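Local structure of putative capsid protein of prophage (Escherichia coli CFT073, 3BQW) at residues M59-S64 with G76-I82; I208-V213 with L277-L281; V261-K265 with K274-E278; L292-I298 with H332-V338. The protein is of unproven function but probably serves as a prophage major capsid protein that assembles into the shell around phage DNA. One frame throughout, in Å; residues are numbered along the deposited sequence.

Contact 1 of 4, residues M59-S64 with G76-I82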
loop_
_atom_site.group_PDB
_atom_site.type_symbol
_atom_site.label_atom_id
_atom_site.label_comp_id
_atom_site.label_asym_id
_atom_site.label_seq_id
_atom_site.Cartn_x
_atom_site.Cartn_y
_atom_site.Cartn_z
ATOM N N MET A 59 -4.667 2.182 18.687
ATOM C CA MET A 59 -5.875 1.408 19.009
ATOM C C MET A 59 -7.176 2.199 18.954
ATOM O O MET A 59 -8.236 1.671 19.274
ATOM C CB MET A 59 -5.696 0.686 20.343
ATOM C CG MET A 59 -4.886 -0.600 20.164
ATOM S SD MET A 59 -4.649 -1.370 21.733
ATOM C CE MET A 59 -4.988 -3.071 21.330
ATOM N N SER A 60 -7.087 3.446 18.509
ATOM C CA SER A 60 -8.268 4.176 18.111
ATOM C C SER A 60 -7.942 5.177 17.027
ATOM O O SER A 60 -6.786 5.525 16.807
ATOM C CB SER A 60 -8.926 4.862 19.317
ATOM O OG SER A 60 -8.107 5.859 19.863
ATOM N N ALA A 61 -8.987 5.627 16.342
ATOM C CA ALA A 61 -8.882 6.693 15.352
ATOM C C ALA A 61 -10.116 7.571 15.473
ATOM O O ALA A 61 -11.146 7.151 16.001
ATOM C CB ALA A 61 -8.761 6.118 13.925
ATOM N N PHE A 62 -9.982 8.806 15.011
ATOM C CA PHE A 62 -11.077 9.763 14.991
ATOM C C PHE A 62 -11.765 9.642 13.646
ATOM O O PHE A 62 -11.206 9.970 12.595
ATOM C CB PHE A 62 -10.538 11.165 15.212
ATOM C CG PHE A 62 -11.597 12.198 15.516
ATOM C CD1 PHE A 62 -12.044 12.386 16.804
ATOM C CD2 PHE A 62 -12.083 13.019 14.518
ATOM C CE1 PHE A 62 -12.980 13.355 17.082
ATOM C CE2 PHE A 62 -13.026 13.993 14.784
ATOM C CZ PHE A 62 -13.470 14.161 16.055
ATOM N N CYS A 63 -12.991 9.156 13.697
ATOM C CA CYS A 63 -13.762 8.835 12.531
ATOM C C CYS A 63 -14.902 9.832 12.383
ATOM O O CYS A 63 -15.643 10.084 13.329
ATOM C CB CYS A 63 -14.288 7.401 12.649
ATOM S SG CYS A 63 -12.940 6.207 12.564
ATOM N N SER A 64 -15.011 10.401 11.187
ATOM C CA SER A 64 -15.973 11.441 10.891
ATOM C C SER A 64 -16.781 11.085 9.648
ATOM O O SER A 64 -16.213 10.672 8.652
ATOM C CB SER A 64 -15.255 12.777 10.644
ATOM O OG SER A 64 -14.579 13.242 11.791
ATOM N N GLY A 76 -17.548 13.664 14.299
ATOM C CA GLY A 76 -16.529 12.643 14.467
ATOM C C GLY A 76 -16.280 12.326 15.920
ATOM O O GLY A 76 -16.586 13.125 16.798
ATOM N N TYR A 77 -15.713 11.157 16.180
ATOM C CA TYR A 77 -15.426 10.720 17.537
ATOM C C TYR A 77 -14.308 9.659 17.492
ATOM O O TYR A 77 -14.150 8.963 16.473
ATOM C CB TYR A 77 -16.726 10.215 18.213
ATOM C CG TYR A 77 -17.346 9.031 17.534
ATOM C CD1 TYR A 77 -17.262 7.760 18.092
ATOM C CD2 TYR A 77 -17.972 9.167 16.301
ATOM C CE1 TYR A 77 -17.788 6.646 17.434
ATOM C CE2 TYR A 77 -18.501 8.059 15.624
ATOM C CZ TYR A 77 -18.408 6.799 16.198
ATOM O OH TYR A 77 -18.936 5.708 15.527
ATOM N N GLU A 78 -13.514 9.577 18.566
ATOM C CA GLU A 78 -12.533 8.506 18.732
ATOM C C GLU A 78 -13.218 7.189 18.964
ATOM O O GLU A 78 -14.043 7.064 19.849
ATOM C CB GLU A 78 -11.584 8.724 19.896
ATOM C CG GLU A 78 -10.515 9.712 19.611
ATOM C CD GLU A 78 -9.438 9.235 18.663
ATOM O OE1 GLU A 78 -9.051 8.062 18.658
ATOM O OE2 GLU A 78 -8.918 10.090 17.942
ATOM N N THR A 79 -12.844 6.208 18.157
ATOM C CA THR A 79 -13.406 4.876 18.263
ATOM C C THR A 79 -12.322 3.842 17.977
ATOM O O THR A 79 -11.417 4.082 17.180
ATOM C CB THR A 79 -14.591 4.715 17.310
ATOM O OG1 THR A 79 -15.109 3.386 17.422
ATOM C CG2 THR A 79 -14.196 5.015 15.853
ATOM N N SER A 80 -12.417 2.698 18.646
ATOM C CA SER A 80 -11.555 1.557 18.361
ATOM C C SER A 80 -12.203 0.585 17.372
ATOM O O SER A 80 -11.587 -0.388 16.945
ATOM C CB SER A 80 -11.177 0.855 19.666
ATOM O OG SER A 80 -12.322 0.312 20.293
ATOM N N THR A 81 -13.441 0.868 16.994
ATOM C CA THR A 81 -14.136 0.133 15.952
ATOM C C THR A 81 -14.004 0.884 14.633
ATOM O O THR A 81 -14.482 2.015 14.511
ATOM C CB THR A 81 -15.620 -0.040 16.313
ATOM O OG1 THR A 81 -15.700 -0.631 17.609
ATOM C CG2 THR A 81 -16.354 -0.929 15.310
ATOM N N ILE A 82 -13.352 0.241 13.662
ATOM C CA ILE A 82 -13.103 0.806 12.341
ATOM C C ILE A 82 -13.816 -0.050 11.293
ATOM O O ILE A 82 -13.651 -1.260 11.265
ATOM C CB ILE A 82 -11.585 0.821 12.009
ATOM C CG1 ILE A 82 -10.780 1.566 13.088
ATOM C CG2 ILE A 82 -11.333 1.388 10.594
ATOM C CD1 ILE A 82 -10.970 3.036 13.126
#
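The beta hairpin of strands 61-67 and 70-79 sets Ala61 against Thr79 and Cys63 against Tyr77 as antiparallel hydrogen-bonded pairs, with Phe62 and Glu78 forming the non-hydrogen-bonded pair between them. Four N-H...O bonds, two in each hydrogen-bonded pair, lock the register. On the face of Phe62 and Glu78, the glutamate bends at chi2 (-73°), which folds its carboxylate back across the neighbouring strand. OE1 of Glu78 then takes a hydrogen bond from Ser60 OG at 2.7 Å, and Glu78 OE2 rests 3.4 Å from Phe62 CB. The aromatic side chain crosses the glutamate at about a right angle, ring and carboxylate planes 41° apart. With CG anti to the backbone N (chi1 -167°), the Phe62 ring reaches over the backbone of Gly76 and Tyr77: Tyr77 N stands 3.6 Å above one ring face near the rim, and Phe62 CZ lies 3.4 Å from Gly76 C, a close approach that suits a residue without a side chain. Lys164 adds a cation-pi contact to the same ring. On the face of Ala61, Cys63 and Thr79 the contacts are mostly apolar. Cys63 SG meets Thr79 CG2 at 3.7 Å and Ile82 CD1 at 3.8 Å, while Ala61 CB lies 3.9 Å from the same Ile82 CD1. Thr79 OG1 accepts from Thr81 N at 3.1 Å, an ST turn leading into strand 81-82. The hairpin forms one side of a four-stranded antiparallel sheet, strand 70-79 outermost within the chain and strand 61-67 pairing on its other side with 159-162; such a hairpin ahead of a long helix is consistent with the E-loop region of HK97-like capsid proteins.

Contact 2 of 4, residues I208-V213 with L277-L281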
loop_
_atom_site.group_PDB
_atom_site.type_symbol
_atom_site.label_atom_id
_atom_site.label_comp_id
_atom_site.label_asym_id
_atom_site.label_seq_id
_atom_site.Cartn_x
_atom_site.Cartn_y
_atom_site.Cartn_z
ATOM N N ILE A 208 12.310 8.406 2.226
ATOM C CA ILE A 208 11.634 8.033 0.989
ATOM C C ILE A 208 11.211 9.291 0.219
ATOM O O ILE A 208 10.542 10.167 0.767
ATOM C CB ILE A 208 10.412 7.150 1.258
ATOM C CG1 ILE A 208 10.810 5.961 2.155
ATOM C CG2 ILE A 208 9.845 6.643 -0.066
ATOM C CD1 ILE A 208 9.766 5.525 3.094
ATOM N N MET A 209 11.649 9.378 -1.045
ATOM C CA MET A 209 11.625 10.615 -1.825
ATOM C C MET A 209 10.932 10.365 -3.150
ATOM O O MET A 209 11.213 9.373 -3.798
ATOM C CB MET A 209 13.048 11.039 -2.216
ATOM C CG MET A 209 13.941 11.421 -1.123
ATOM S SD MET A 209 15.594 11.763 -1.708
ATOM C CE MET A 209 16.329 10.209 -1.329
ATOM N N GLY A 210 10.087 11.308 -3.564
ATOM C CA GLY A 210 9.657 11.402 -4.942
ATOM C C GLY A 210 10.821 11.807 -5.842
ATOM O O GLY A 210 11.888 12.213 -5.351
ATOM N N ALA A 211 10.590 11.717 -7.158
ATOM C CA ALA A 211 11.604 11.917 -8.196
ATOM C C ALA A 211 12.170 13.314 -8.247
ATOM O O ALA A 211 13.350 13.508 -8.528
ATOM C CB ALA A 211 11.018 11.547 -9.596
ATOM N N GLU A 212 11.306 14.288 -8.007
ATOM C CA GLU A 212 11.676 15.681 -8.059
ATOM C C GLU A 212 12.548 15.997 -6.853
ATOM O O GLU A 212 13.553 16.685 -6.982
ATOM C CB GLU A 212 10.414 16.537 -8.117
ATOM C CG GLU A 212 10.619 18.047 -8.017
ATOM C CD GLU A 212 11.602 18.585 -9.017
ATOM O OE1 GLU A 212 11.702 18.015 -10.130
ATOM O OE2 GLU A 212 12.271 19.601 -8.698
ATOM N N VAL A 213 12.197 15.441 -5.693
ATOM C CA VAL A 213 13.048 15.553 -4.506
ATOM C C VAL A 213 14.456 15.002 -4.749
ATOM O O VAL A 213 15.445 15.649 -4.418
ATOM C CB VAL A 213 12.456 14.878 -3.257
ATOM C CG1 VAL A 213 13.436 15.024 -2.079
ATOM C CG2 VAL A 213 11.098 15.469 -2.911
ATOM N N LEU A 277 3.116 8.651 -4.067
ATOM C CA LEU A 277 3.825 9.723 -3.410
ATOM C C LEU A 277 4.112 10.793 -4.452
ATOM O O LEU A 277 4.853 10.548 -5.394
ATOM C CB LEU A 277 5.135 9.192 -2.815
ATOM C CG LEU A 277 5.985 10.143 -1.958
ATOM C CD1 LEU A 277 5.237 10.524 -0.665
ATOM C CD2 LEU A 277 7.378 9.532 -1.644
ATOM N N GLU A 278 3.531 11.968 -4.268
ATOM C CA GLU A 278 3.760 13.070 -5.161
ATOM C C GLU A 278 5.253 13.302 -5.272
ATOM O O GLU A 278 5.989 13.192 -4.270
ATOM C CB GLU A 278 3.086 14.344 -4.670
ATOM C CG GLU A 278 1.598 14.383 -4.902
ATOM C CD GLU A 278 1.236 13.991 -6.320
ATOM O OE1 GLU A 278 1.783 14.602 -7.273
ATOM O OE2 GLU A 278 0.432 13.039 -6.472
ATOM N N PRO A 279 5.708 13.614 -6.485
ATOM C CA PRO A 279 7.132 13.639 -6.757
ATOM C C PRO A 279 7.917 14.659 -5.963
ATOM O O PRO A 279 9.114 14.481 -5.819
ATOM C CB PRO A 279 7.207 13.956 -8.255
ATOM C CG PRO A 279 5.866 13.667 -8.793
ATOM C CD PRO A 279 4.921 13.949 -7.687
ATOM N N ASP A 280 7.243 15.691 -5.446
ATOM C CA ASP A 280 7.884 16.786 -4.672
ATOM C C ASP A 280 7.846 16.569 -3.153
ATOM O O ASP A 280 8.205 17.473 -2.398
ATOM C CB ASP A 280 7.275 18.150 -5.037
ATOM C CG ASP A 280 5.809 18.263 -4.663
ATOM O OD1 ASP A 280 5.160 17.235 -4.335
ATOM O OD2 ASP A 280 5.289 19.389 -4.719
ATOM N N LEU A 281 7.448 15.363 -2.734
ATOM C CA LEU A 281 7.392 14.957 -1.322
ATOM C C LEU A 281 8.514 13.985 -0.918
ATOM O O LEU A 281 8.927 13.114 -1.708
ATOM C CB LEU A 281 6.057 14.275 -0.983
ATOM C CG LEU A 281 4.771 15.077 -1.197
ATOM C CD1 LEU A 281 3.519 14.198 -0.867
ATOM C CD2 LEU A 281 4.774 16.383 -0.412
#
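Gly210 N and Leu281 O form the straightest of the polar links here, 2.8 Å long with an N-H...O angle of 174° and the donor nearly on the C=O axis. A second carbonyl, Pro279 O, faces the opening turn of helix 211-218: it accepts from Val213 N at 3.2 Å and, weakly, from Glu212 N. Its partial negative charge would be favoured there by the helix dipole. Gly210 holds the N-cap position, and having no side chain it allows the turn to come close. That turn is type I, Glu278 to Leu281, closed by Leu281 N to Glu278 O; the fixed phi of Pro279 fits its second position.

Van der Waals contacts flank these bonds. Leu277 reaches with CD2 to Gly210 N (3.8 Å) and meets Ile208 CG2 at about a right angle (4.1 Å). Val213 lays CG2 against Leu281 O (3.4 Å), and Pro279 CB approaches Glu212 CB (4.1 Å).

The charged ends turn elsewhere: Glu212 OE2 pairs with Arg215, and Asp280 OD2 with Lys349. The turn packs against the junction of strand 206-209 and helix 211-218, leads into strand 281-285, and has helix 30-35 packing on Ile208 nearby.

Contact 3 of 4, residues V261-K265 with K274-E278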
loop_
_atom_site.group_PDB
_atom_site.type_symbol
_atom_site.label_atom_id
_atom_site.label_comp_id
_atom_site.label_asym_id
_atom_site.label_seq_id
_atom_site.Cartn_x
_atom_site.Cartn_y
_atom_site.Cartn_z
ATOM N N VAL A 261 14.333 6.350 -3.457
ATOM C CA VAL A 261 13.497 7.063 -4.393
ATOM C C VAL A 261 12.338 6.166 -4.785
ATOM O O VAL A 261 12.537 5.033 -5.200
ATOM C CB VAL A 261 14.263 7.506 -5.654
ATOM C CG1 VAL A 261 13.340 8.284 -6.601
ATOM C CG2 VAL A 261 15.504 8.332 -5.244
ATOM N N TYR A 262 11.132 6.700 -4.657
ATOM C CA TYR A 262 9.914 5.926 -4.803
ATOM C C TYR A 262 9.067 6.535 -5.901
ATOM O O TYR A 262 8.682 7.676 -5.817
ATOM C CB TYR A 262 9.167 5.940 -3.482
ATOM C CG TYR A 262 7.840 5.206 -3.422
ATOM C CD1 TYR A 262 7.784 3.823 -3.369
ATOM C CD2 TYR A 262 6.658 5.887 -3.329
ATOM C CE1 TYR A 262 6.557 3.145 -3.254
ATOM C CE2 TYR A 262 5.431 5.214 -3.207
ATOM C CZ TYR A 262 5.396 3.856 -3.165
ATOM O OH TYR A 262 4.190 3.193 -3.063
ATOM N N SER A 263 8.774 5.738 -6.918
ATOM C CA SER A 263 8.092 6.193 -8.128
ATOM C C SER A 263 6.856 5.366 -8.456
ATOM O O SER A 263 6.364 5.438 -9.566
ATOM C CB SER A 263 9.057 6.127 -9.321
ATOM O OG SER A 263 10.266 6.808 -9.023
ATOM N N GLY A 264 6.338 4.612 -7.486
ATOM C CA GLY A 264 5.124 3.834 -7.694
ATOM C C GLY A 264 3.881 4.611 -8.136
ATOM O O GLY A 264 3.585 5.695 -7.632
ATOM N N LYS A 265 3.134 4.022 -9.060
ATOM C CA LYS A 265 1.910 4.622 -9.558
ATOM C C LYS A 265 0.740 3.655 -9.450
ATOM O O LYS A 265 0.907 2.434 -9.346
ATOM C CB LYS A 265 2.076 5.057 -11.015
ATOM C CG LYS A 265 3.245 5.998 -11.277
ATOM C CD LYS A 265 3.241 6.440 -12.719
ATOM C CE LYS A 265 4.652 6.825 -13.230
ATOM N NZ LYS A 265 5.495 5.633 -13.658
ATOM N N LYS A 274 -1.649 7.939 -11.460
ATOM C CA LYS A 274 -1.262 8.856 -10.395
ATOM C C LYS A 274 -0.118 8.273 -9.598
ATOM O O LYS A 274 0.036 7.051 -9.532
ATOM C CB LYS A 274 -2.437 9.082 -9.458
ATOM C CG LYS A 274 -3.663 9.639 -10.133
ATOM C CD LYS A 274 -4.527 10.408 -9.133
ATOM C CE LYS A 274 -5.478 11.392 -9.828
ATOM N NZ LYS A 274 -4.785 12.265 -10.821
ATOM N N TYR A 275 0.675 9.149 -8.991
ATOM C CA TYR A 275 1.709 8.718 -8.055
ATOM C C TYR A 275 1.105 8.461 -6.691
ATOM O O TYR A 275 0.248 9.199 -6.224
ATOM C CB TYR A 275 2.791 9.781 -7.895
ATOM C CG TYR A 275 3.681 9.943 -9.093
ATOM C CD1 TYR A 275 4.681 9.020 -9.365
ATOM C CD2 TYR A 275 3.529 11.025 -9.945
ATOM C CE1 TYR A 275 5.500 9.165 -10.469
ATOM C CE2 TYR A 275 4.336 11.188 -11.040
ATOM C CZ TYR A 275 5.312 10.265 -11.304
ATOM O OH TYR A 275 6.118 10.449 -12.411
ATOM N N PHE A 276 1.562 7.408 -6.049
ATOM C CA PHE A 276 1.288 7.198 -4.633
ATOM C C PHE A 276 1.853 8.341 -3.815
ATOM O O PHE A 276 1.173 8.904 -2.971
ATOM C CB PHE A 276 1.937 5.898 -4.165
ATOM C CG PHE A 276 1.226 4.665 -4.616
ATOM C CD1 PHE A 276 -0.043 4.373 -4.148
ATOM C CD2 PHE A 276 1.832 3.773 -5.490
ATOM C CE1 PHE A 276 -0.688 3.200 -4.557
ATOM C CE2 PHE A 276 1.200 2.630 -5.888
ATOM C CZ PHE A 276 -0.051 2.339 -5.428
ATOM N N LEU A 277 3.116 8.651 -4.067
ATOM C CA LEU A 277 3.825 9.723 -3.410
ATOM C C LEU A 277 4.112 10.793 -4.452
ATOM O O LEU A 277 4.853 10.548 -5.394
ATOM C CB LEU A 277 5.135 9.192 -2.815
ATOM C CG LEU A 277 5.985 10.143 -1.958
ATOM C CD1 LEU A 277 5.237 10.524 -0.665
ATOM C CD2 LEU A 277 7.378 9.532 -1.644
ATOM N N GLU A 278 3.531 11.968 -4.268
ATOM C CA GLU A 278 3.760 13.070 -5.161
ATOM C C GLU A 278 5.253 13.302 -5.272
ATOM O O GLU A 278 5.989 13.192 -4.270
ATOM C CB GLU A 278 3.086 14.344 -4.670
ATOM C CG GLU A 278 1.598 14.383 -4.902
ATOM C CD GLU A 278 1.236 13.991 -6.320
ATOM O OE1 GLU A 278 1.783 14.602 -7.273
ATOM O OE2 GLU A 278 0.432 13.039 -6.472
HETATM O O HOH W 1 7.002 9.423 -6.687
HETATM O O HOH W 2 4.913 7.331 -5.873
#
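The ring of Tyr262 has Gly264 N 4.2 Å above the centre of one face, while its edge receives Leu277 CB in plane, 3.7 Å from Tyr262 CD2, and Phe276 CB, 3.7 Å from Tyr262 CE2. Its CG is anti to the backbone N (chi1 179°), which carries the ring across to the opposite segment. The Phe276 ring has Gly264 CA in plane at its edge, and Tyr262 OH comes within 3.4 Å of Phe276 CD2; the two aromatic side chains cross obliquely. Tyr275 offers an edge to Ser263 O and lies beside Lys265, both pointing the same way; the aliphatic part of the lysine runs alongside the ring and approaches it obliquely, Lys265 CE to Tyr275 CE1 at 3.7 Å.

This is the open end of the beta hairpin of strands 257-267 and 273-275, where the strands part after the non-hydrogen-bonded pair Lys265 and Tyr275. One direct backbone bond remains, Phe276 N to Gly264 O at 3.1 Å. Beyond it water takes over: one molecule links Gly264 O, 2.7 Å away, to Leu277 N, and another sits between Tyr262 O and Leu277 O. Glycine at 264 keeps the chain slim where the Phe276 ring edge approaches. Aromatic side chains suit the side facing helix 113-146, where Phe276 touches Trp138 and Tyr262 OH makes a weak hydrogen bond to Glu137; Phe31 meets the Tyr262 ring edge-to-face.

Contact 4 of 4, residues L292-I298 with H332-V338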
loop_
_atom_site.group_PDB
_atom_site.type_symbol
_atom_site.label_atom_id
_atom_site.label_comp_id
_atom_site.label_asym_id
_atom_site.label_seq_id
_atom_site.Cartn_x
_atom_site.Cartn_y
_atom_site.Cartn_z
ATOM N N LEU A 292 0.346 -2.451 11.013
ATOM C CA LEU A 292 -0.236 -3.617 10.341
ATOM C C LEU A 292 -1.245 -3.239 9.292
ATOM O O LEU A 292 -1.640 -2.085 9.170
ATOM C CB LEU A 292 -0.889 -4.571 11.366
ATOM C CG LEU A 292 -2.156 -4.031 12.061
ATOM C CD1 LEU A 292 -3.081 -5.112 12.474
ATOM C CD2 LEU A 292 -1.758 -3.201 13.255
ATOM N N VAL A 293 -1.625 -4.233 8.494
ATOM C CA VAL A 293 -2.833 -4.140 7.685
ATOM C C VAL A 293 -3.814 -5.049 8.384
ATOM O O VAL A 293 -3.562 -6.239 8.580
ATOM C CB VAL A 293 -2.629 -4.488 6.168
ATOM C CG1 VAL A 293 -3.952 -4.342 5.392
ATOM C CG2 VAL A 293 -1.578 -3.567 5.543
ATOM N N ALA A 294 -4.916 -4.451 8.817
ATOM C CA ALA A 294 -5.982 -5.159 9.491
ATOM C C ALA A 294 -7.009 -5.533 8.446
ATOM O O ALA A 294 -7.351 -4.726 7.574
ATOM C CB ALA A 294 -6.611 -4.282 10.584
ATOM N N TYR A 295 -7.507 -6.757 8.530
ATOM C CA TYR A 295 -8.521 -7.246 7.584
ATOM C C TYR A 295 -9.830 -7.543 8.323
ATOM O O TYR A 295 -9.850 -8.322 9.278
ATOM C CB TYR A 295 -8.013 -8.496 6.869
ATOM C CG TYR A 295 -6.859 -8.206 5.947
ATOM C CD1 TYR A 295 -7.056 -8.052 4.574
ATOM C CD2 TYR A 295 -5.557 -8.067 6.451
ATOM C CE1 TYR A 295 -5.966 -7.758 3.716
ATOM C CE2 TYR A 295 -4.489 -7.808 5.612
ATOM C CZ TYR A 295 -4.699 -7.649 4.243
ATOM O OH TYR A 295 -3.625 -7.363 3.421
ATOM N N GLY A 296 -10.918 -6.921 7.879
ATOM C CA GLY A 296 -12.213 -7.239 8.410
ATOM C C GLY A 296 -12.625 -8.574 7.849
ATOM O O GLY A 296 -12.049 -9.041 6.871
ATOM N N ALA A 297 -13.618 -9.189 8.475
ATOM C CA ALA A 297 -14.167 -10.471 7.994
ATOM C C ALA A 297 -14.702 -10.400 6.563
ATOM O O ALA A 297 -15.289 -9.405 6.138
ATOM C CB ALA A 297 -15.284 -10.999 8.934
ATOM N N ILE A 298 -14.508 -11.502 5.852
ATOM C CA ILE A 298 -15.121 -11.708 4.553
ATOM C C ILE A 298 -16.623 -11.888 4.768
ATOM O O ILE A 298 -17.037 -12.623 5.676
ATOM C CB ILE A 298 -14.540 -12.931 3.859
ATOM C CG1 ILE A 298 -13.006 -12.836 3.785
ATOM C CG2 ILE A 298 -15.162 -13.088 2.470
ATOM C CD1 ILE A 298 -12.514 -11.772 2.827
ATOM N N HIS A 332 -12.578 -11.184 -2.731
ATOM C CA HIS A 332 -13.026 -10.374 -1.602
ATOM C C HIS A 332 -11.880 -10.046 -0.655
ATOM O O HIS A 332 -11.041 -10.887 -0.367
ATOM C CB HIS A 332 -14.107 -11.126 -0.815
ATOM C CG HIS A 332 -15.400 -11.261 -1.548
ATOM N ND1 HIS A 332 -15.509 -11.930 -2.745
ATOM C CD2 HIS A 332 -16.638 -10.802 -1.263
ATOM C CE1 HIS A 332 -16.762 -11.890 -3.159
ATOM N NE2 HIS A 332 -17.463 -11.193 -2.284
ATOM N N SER A 333 -11.864 -8.810 -0.169
ATOM C CA SER A 333 -10.902 -8.347 0.857
ATOM C C SER A 333 -11.387 -7.047 1.521
ATOM O O SER A 333 -12.009 -6.212 0.868
ATOM C CB SER A 333 -9.525 -8.100 0.229
ATOM O OG SER A 333 -8.517 -8.003 1.217
ATOM N N ALA A 334 -11.065 -6.875 2.804
ATOM C CA ALA A 334 -11.464 -5.677 3.568
ATOM C C ALA A 334 -10.294 -5.175 4.404
ATOM O O ALA A 334 -10.356 -5.184 5.616
ATOM C CB ALA A 334 -12.700 -5.981 4.464
ATOM N N PRO A 335 -9.225 -4.724 3.743
ATOM C CA PRO A 335 -8.009 -4.245 4.394
ATOM C C PRO A 335 -8.058 -2.793 4.845
ATOM O O PRO A 335 -8.692 -1.945 4.197
ATOM C CB PRO A 335 -6.958 -4.397 3.299
ATOM C CG PRO A 335 -7.720 -4.120 2.035
ATOM C CD PRO A 335 -9.103 -4.662 2.267
ATOM N N GLN A 336 -7.360 -2.525 5.950
ATOM C CA GLN A 336 -7.150 -1.175 6.463
ATOM C C GLN A 336 -5.790 -1.115 7.169
ATOM O O GLN A 336 -5.575 -1.853 8.131
ATOM C CB GLN A 336 -8.228 -0.835 7.493
ATOM C CG GLN A 336 -8.077 0.551 8.138
ATOM C CD GLN A 336 -8.014 1.672 7.119
ATOM O OE1 GLN A 336 -8.857 1.740 6.219
ATOM N NE2 GLN A 336 -7.019 2.564 7.253
ATOM N N PRO A 337 -4.855 -0.287 6.664
ATOM C CA PRO A 337 -3.600 -0.051 7.372
ATOM C C PRO A 337 -3.807 0.637 8.732
ATOM O O PRO A 337 -4.630 1.539 8.864
ATOM C CB PRO A 337 -2.793 0.842 6.419
ATOM C CG PRO A 337 -3.501 0.827 5.163
ATOM C CD PRO A 337 -4.886 0.384 5.357
ATOM N N VAL A 338 -3.098 0.142 9.737
ATOM C CA VAL A 338 -3.144 0.705 11.067
ATOM C C VAL A 338 -1.699 0.959 11.487
ATOM O O VAL A 338 -0.920 0.012 11.556
ATOM C CB VAL A 338 -3.820 -0.247 12.078
ATOM C CG1 VAL A 338 -3.825 0.386 13.454
ATOM C CG2 VAL A 338 -5.256 -0.581 11.617
HETATM O O HOH W 3 -10.610 -9.182 4.548
#
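Leu292 and Val338 lie side by side and point the same way, Leu292 CD2 meeting Val338 CB at 3.8 Å. The leucine holds CG between its backbone N and carbonyl carbon (chi1 68°), a twist that brings the branch across to the neighbouring strand. Ala294 continues this face with a small methyl, its CB 4.1 Å from Val338 CG2. On the reverse face Val293 runs alongside Pro335, Val293 CG1 lying 3.7 Å from Pro335 CB, and the Tyr295 side chain passes the same proline at a slant, Tyr295 CE1 coming within 3.5 Å of Pro335 CB. Pro335 is therefore touched by two residues of one strand, both on the same face. At the ring's edge, in its plane, lies Ser333 OG, 3.6 Å from Tyr295 CE1; that hydroxyl is hydrogen-bonded to Met312 O. Further along, Ile298 CG2 slants past His332 CB at 4.0 Å.

The backbones run antiparallel, with five N-H...O bonds pairing Leu292 with Val338, Ala294 with Gln336, and Gly296 with Ala334. Pro335 and Pro337 occupy non-hydrogen-bonded positions, where their missing N-H costs this pairing nothing. Next to the Gly296 N to Ala334 O bond, a water bridges Gly296 O and Ala334 N. Gln336 folds back at chi2, and Gln336 NE2 donates to Pro337 O at 3.1 Å, on an in-plane lone pair.

Strand 38-41 pairs with 292-295 on its other side, and Val136 and Leu139 of helix 113-146 pack on Val293, Pro335 and Pro337. A buried sheet laid against a long helix is consistent with the peripheral domain and spine helix of HK97-like capsid proteins.

From the N terminus, contact 1 comes first and closes a short hairpin of eleven intervening residues before the long helix 113-146. Contact 2 opens next at strand 206-209 and closes a 63-residue loop at the turn before strand 281-285. Contact 3 opens inside that loop and closes on the same stretch as contact 2, sharing Leu277 and Glu278; Met209 O also lies 2.8 Å from Tyr262 N, a probable hydrogen bond within one sheet. Contact 4 follows in series, closing a loop of 33 residues between strands 292-295 and 327-338. It touches contact 1 by packing of Ile82 CG2 on Gln336 CG, and lies across the chain's centre from contact 2, their centres about 27 Å apart.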